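Side-chain contacts in PelD (Pseudomonas aeruginosa, PDB 4EU0), which binds cyclic di-GMP as an effector involved in pellicle formation, here as a fragment carrying its GAF domain and the following GGDEF-family domain: residues D153-Q158 / A164-Q169; G64-L69 / A122-P127. One frame throughout, in Å; residues are numbered along the deposited sequence.

Contact 1 (D153-Q158 / A164-Q169)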
# COMPACT_ATOMS: atom_id res chain seq x y z
N ASP A 153 -4.74 3.35 13.37
CA ASP A 153 -5.37 3.52 14.68
C ASP A 153 -6.38 2.41 15.02
O ASP A 153 -7.10 2.50 16.02
CB ASP A 153 -6.03 4.90 14.80
CG ASP A 153 -7.19 5.10 13.82
OD1 ASP A 153 -7.30 4.33 12.83
OD2 ASP A 153 -7.99 6.03 14.03
N ARG A 154 -6.44 1.38 14.17
CA ARG A 154 -7.39 0.27 14.34
C ARG A 154 -6.71 -1.05 14.69
O ARG A 154 -7.37 -2.01 15.12
CB ARG A 154 -8.26 0.10 13.09
CG ARG A 154 -9.26 1.23 12.82
CD ARG A 154 -10.28 1.35 13.94
NE ARG A 154 -11.48 2.11 13.54
CZ ARG A 154 -11.64 3.42 13.69
NH1 ARG A 154 -10.68 4.16 14.23
NH2 ARG A 154 -12.77 3.99 13.29
N ARG A 155 -5.39 -1.09 14.52
CA ARG A 155 -4.60 -2.28 14.80
C ARG A 155 -4.69 -2.71 16.27
O ARG A 155 -4.55 -3.89 16.58
CB ARG A 155 -3.14 -2.05 14.41
CG ARG A 155 -2.95 -1.89 12.91
CD ARG A 155 -1.52 -1.56 12.53
NE ARG A 155 -1.40 -1.51 11.08
CZ ARG A 155 -0.48 -0.83 10.41
NH1 ARG A 155 0.43 -0.11 11.05
NH2 ARG A 155 -0.48 -0.86 9.08
N ALA A 156 -4.95 -1.74 17.14
CA ALA A 156 -5.01 -1.93 18.59
C ALA A 156 -6.17 -2.82 19.05
O ALA A 156 -6.20 -3.24 20.21
CB ALA A 156 -5.07 -0.58 19.30
N LEU A 157 -7.13 -3.09 18.16
CA LEU A 157 -8.28 -3.93 18.51
C LEU A 157 -8.37 -5.23 17.68
O LEU A 157 -9.45 -5.82 17.54
CB LEU A 157 -9.58 -3.13 18.46
CG LEU A 157 -10.28 -2.69 19.75
CD1 LEU A 157 -9.35 -2.41 20.94
CD2 LEU A 157 -11.19 -1.50 19.49
N GLN A 158 -7.22 -5.66 17.17
CA GLN A 158 -7.09 -6.93 16.44
C GLN A 158 -6.03 -7.81 17.12
O GLN A 158 -5.03 -7.30 17.65
CB GLN A 158 -6.78 -6.68 14.95
CG GLN A 158 -7.89 -5.87 14.23
CD GLN A 158 -7.66 -5.62 12.74
OE1 GLN A 158 -7.44 -6.55 11.96
NE2 GLN A 158 -7.75 -4.36 12.34
N ALA A 164 2.04 -8.73 11.25
CA ALA A 164 1.11 -9.55 10.48
C ALA A 164 -0.04 -8.72 9.89
O ALA A 164 -0.41 -8.91 8.74
CB ALA A 164 0.58 -10.72 11.31
N GLN A 165 -0.59 -7.80 10.67
CA GLN A 165 -1.65 -6.93 10.17
C GLN A 165 -1.17 -6.05 9.03
O GLN A 165 -1.85 -5.90 8.00
CB GLN A 165 -2.21 -6.06 11.29
CG GLN A 165 -2.77 -6.80 12.46
CD GLN A 165 -3.47 -5.86 13.40
OE1 GLN A 165 -4.19 -4.96 12.96
NE2 GLN A 165 -3.25 -6.04 14.70
N ARG A 166 0.02 -5.46 9.20
CA ARG A 166 0.59 -4.58 8.20
C ARG A 166 0.86 -5.35 6.90
O ARG A 166 0.55 -4.87 5.82
CB ARG A 166 1.89 -3.96 8.71
CG ARG A 166 2.44 -2.86 7.81
CD ARG A 166 3.84 -2.44 8.22
NE ARG A 166 3.86 -1.65 9.46
CZ ARG A 166 4.30 -2.10 10.63
NH1 ARG A 166 4.75 -3.34 10.76
NH2 ARG A 166 4.29 -1.29 11.68
N PHE A 167 1.44 -6.54 7.04
CA PHE A 167 1.79 -7.35 5.88
C PHE A 167 0.52 -7.65 5.10
O PHE A 167 0.49 -7.47 3.89
CB PHE A 167 2.49 -8.64 6.29
CG PHE A 167 3.00 -9.42 5.12
CD1 PHE A 167 4.27 -9.17 4.61
CD2 PHE A 167 2.21 -10.40 4.52
CE1 PHE A 167 4.74 -9.88 3.51
CE2 PHE A 167 2.67 -11.10 3.42
CZ PHE A 167 3.93 -10.85 2.93
N SER A 168 -0.52 -8.11 5.80
CA SER A 168 -1.81 -8.43 5.21
C SER A 168 -2.41 -7.24 4.45
O SER A 168 -2.82 -7.36 3.29
CB SER A 168 -2.78 -8.90 6.31
OG SER A 168 -3.99 -9.36 5.74
N GLN A 169 -2.45 -6.08 5.11
CA GLN A 169 -2.95 -4.87 4.47
C GLN A 169 -2.16 -4.49 3.21
O GLN A 169 -2.74 -4.28 2.17
CB GLN A 169 -2.99 -3.70 5.45
CG GLN A 169 -3.54 -2.42 4.82
CD GLN A 169 -3.40 -1.21 5.72
OE1 GLN A 169 -4.36 -0.45 5.92
NE2 GLN A 169 -2.19 -1.00 6.26
O HOH W 1 3.08 1.59 9.88
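Gln165 reaches out from its helix and donates through NE2 to the backbone O of Arg155, at 3.1 Å and with an N-H...O angle of 172°. The carbonyl lies almost in the amide plane of the glutamine, and the donor arrives in the carbonyl plane on a lone pair. The same oxygen also accepts from Gln158 N (3.3 Å), so two donors grip it, while Gln165 NE2 has a further partner in Ala160 O. Two carbonyls bound by NE2 should fix the amide's rotation, which leaves OE1 against the stem of Arg155, 3.3 Å from CG. This is the tightly packed part. The two extended chains, Arg155 and Gln165, lie alongside, running in opposite senses, the guanidinium plane 89° from the amide plane.

The far end is looser, bridged by a single weakly held water. With CG anti to the carbonyl carbon (chi1 -66°) and the chain extended from CG to NE, Arg155 carries its guanidinium to the helix, where CB of Arg166 lies over one face, 3.9 Å from the plane and displaced toward the rim. The two guanidinium groups approach without bonding: Arg155 NH1 stands 4.1 Å from Arg166 NH2. The water, in plane at the edge of both groups, accepts weakly from Arg155 NH1 and Arg166 NE. The salt bridge of Arg166 NH1 with Asp163 probably eases this like-charge approach. At the exposed margin Gln158 CD lies 3.5 Å from Gln165 OE1.

The contact thus folds the loop following helix 133-150 back on the start of helix 162-181, on the protein surface. Beyond it, that helix rests on the sheet of the GGDEF-family domain: Arg166 touches Val214, and Phe167 packs on Val214 and Leu216 of strand 214-219 and on Leu228 and Leu230 of strand 225-231.

Contact 2 (G64-L69 / A122-P127)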
# COMPACT_ATOMS: atom_id res chain seq x y z
N GLY A 64 -7.55 26.49 -3.26
CA GLY A 64 -8.15 27.51 -4.12
C GLY A 64 -9.39 28.11 -3.49
O GLY A 64 -9.63 27.93 -2.30
N GLU A 65 -10.18 28.80 -4.30
CA GLU A 65 -11.42 29.41 -3.83
C GLU A 65 -12.53 28.36 -3.81
O GLU A 65 -13.37 28.30 -4.72
CB GLU A 65 -11.80 30.63 -4.69
CG GLU A 65 -12.22 31.86 -3.88
CD GLU A 65 -11.10 32.39 -3.00
OE1 GLU A 65 -9.96 32.54 -3.49
OE2 GLU A 65 -11.36 32.65 -1.81
N MET A 66 -12.52 27.55 -2.76
CA MET A 66 -13.37 26.37 -2.63
C MET A 66 -14.83 26.70 -2.30
O MET A 66 -15.12 27.20 -1.21
CB MET A 66 -12.79 25.47 -1.54
CG MET A 66 -13.10 23.99 -1.64
SD MET A 66 -14.79 23.50 -1.25
CE MET A 66 -15.06 24.23 0.37
N PRO A 67 -15.76 26.42 -3.24
CA PRO A 67 -17.19 26.58 -2.96
C PRO A 67 -17.73 25.44 -2.10
O PRO A 67 -17.27 24.31 -2.22
CB PRO A 67 -17.82 26.54 -4.36
CG PRO A 67 -16.88 25.71 -5.17
CD PRO A 67 -15.51 26.01 -4.63
N ALA A 68 -18.72 25.74 -1.26
CA ALA A 68 -19.28 24.75 -0.33
C ALA A 68 -19.93 23.56 -1.03
O ALA A 68 -20.53 23.71 -2.10
CB ALA A 68 -20.28 25.43 0.60
N LEU A 69 -19.78 22.37 -0.44
CA LEU A 69 -20.48 21.17 -0.91
C LEU A 69 -21.95 21.28 -0.53
O LEU A 69 -22.28 21.33 0.66
CB LEU A 69 -19.90 19.90 -0.29
CG LEU A 69 -18.72 19.12 -0.89
CD1 LEU A 69 -18.61 17.80 -0.16
CD2 LEU A 69 -18.85 18.89 -2.39
N ALA A 122 -13.16 16.31 -3.43
CA ALA A 122 -14.06 16.95 -4.38
C ALA A 122 -13.30 18.03 -5.14
O ALA A 122 -12.80 18.98 -4.54
CB ALA A 122 -15.27 17.56 -3.66
N VAL A 123 -13.19 17.86 -6.45
CA VAL A 123 -12.42 18.79 -7.27
C VAL A 123 -13.35 19.68 -8.09
O VAL A 123 -14.13 19.18 -8.90
CB VAL A 123 -11.44 18.06 -8.20
CG1 VAL A 123 -10.66 19.07 -9.05
CG2 VAL A 123 -10.48 17.18 -7.40
N GLU A 124 -13.26 20.99 -7.86
CA GLU A 124 -14.03 21.96 -8.61
C GLU A 124 -13.29 22.43 -9.87
O GLU A 124 -13.92 22.70 -10.89
CB GLU A 124 -14.45 23.16 -7.75
CG GLU A 124 -13.74 23.31 -6.41
CD GLU A 124 -14.47 22.65 -5.24
OE1 GLU A 124 -15.53 22.01 -5.47
OE2 GLU A 124 -13.99 22.77 -4.09
N GLN A 125 -11.97 22.50 -9.79
CA GLN A 125 -11.16 22.95 -10.92
C GLN A 125 -9.80 22.27 -11.01
O GLN A 125 -9.01 22.28 -10.06
CB GLN A 125 -10.99 24.48 -10.88
CG GLN A 125 -10.32 25.08 -12.13
CD GLN A 125 -9.91 26.52 -11.93
OE1 GLN A 125 -10.73 27.39 -11.66
NE2 GLN A 125 -8.61 26.79 -12.10
N MET A 126 -9.54 21.68 -12.17
CA MET A 126 -8.21 21.22 -12.54
C MET A 126 -8.04 21.56 -14.02
O MET A 126 -9.04 21.63 -14.74
CB MET A 126 -8.07 19.70 -12.32
CG MET A 126 -9.23 18.90 -12.87
SD MET A 126 -9.12 17.14 -12.51
CE MET A 126 -9.33 17.01 -10.76
N PRO A 127 -6.79 21.81 -14.46
CA PRO A 127 -6.55 22.12 -15.87
C PRO A 127 -7.08 21.01 -16.79
O PRO A 127 -6.94 19.83 -16.49
CB PRO A 127 -5.03 22.20 -15.97
CG PRO A 127 -4.56 22.50 -14.60
CD PRO A 127 -5.57 21.91 -13.66
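Met66 and Glu124 stand with their CA atoms 7.5 Å apart, and the CA atoms of Leu69 and Ala122 are 8.4 Å apart; 64-69 and 122-127 run in roughly opposite senses, closest at Met66 and Glu124 and drawing apart on both sides. An inverse gamma turn centred on Glu65, with a weak bond from Met66 N to Gly64 O, bends the loop as it leaves strand 61-63. In the other segment the chain bends sharply at Glu124, and a classic beta bulge there sets Glu124 and Gln125 opposite Ile43. Strand 43-48 lies between strands 61-63 and 117-123 in the antiparallel five-stranded sheet, whose 2-1-5-4-3 order is that of a GAF domain. Side-chain packing centres on Glu124, bent at chi2 (-93°), which meets the Pro67 ring from the opposite direction: Glu124 CD lies 3.6 Å from Pro67 CD, and Glu124 CG 3.7 Å from the same atom. Its OE2 is buried without a polar partner in the model, but stands implausibly close to Met66, which leaves its exact placement doubtful. Farther along, Leu69 CD2 touches Ala122 CB at 4.0 Å, an apolar contact. Met66 and Leu69 also both lie on Tyr47 of strand 43-48.

Overall arrangement
Along the chain both segments of contact 2 precede those of contact 1. The two centres are 34 Å apart and the nearest atoms about 20 Å, without touching. Contact 2 belongs to the GAF domain, joining a loop to the end of strand 117-123 in the five-stranded sheet. Contact 1 comes after helix 133-150 and involves helix 162-181, which packs on the separate four-stranded sheet of the GGDEF-family domain. Contact 1 thus probably lies at the junction between the two domains, in the linker from helix 133-150 to helix 162-181. The side chain of Arg166 in contact 1 lies about 14 Å from the bound cyclic di-GMP, whereas contact 2 is remote from the annotated sites.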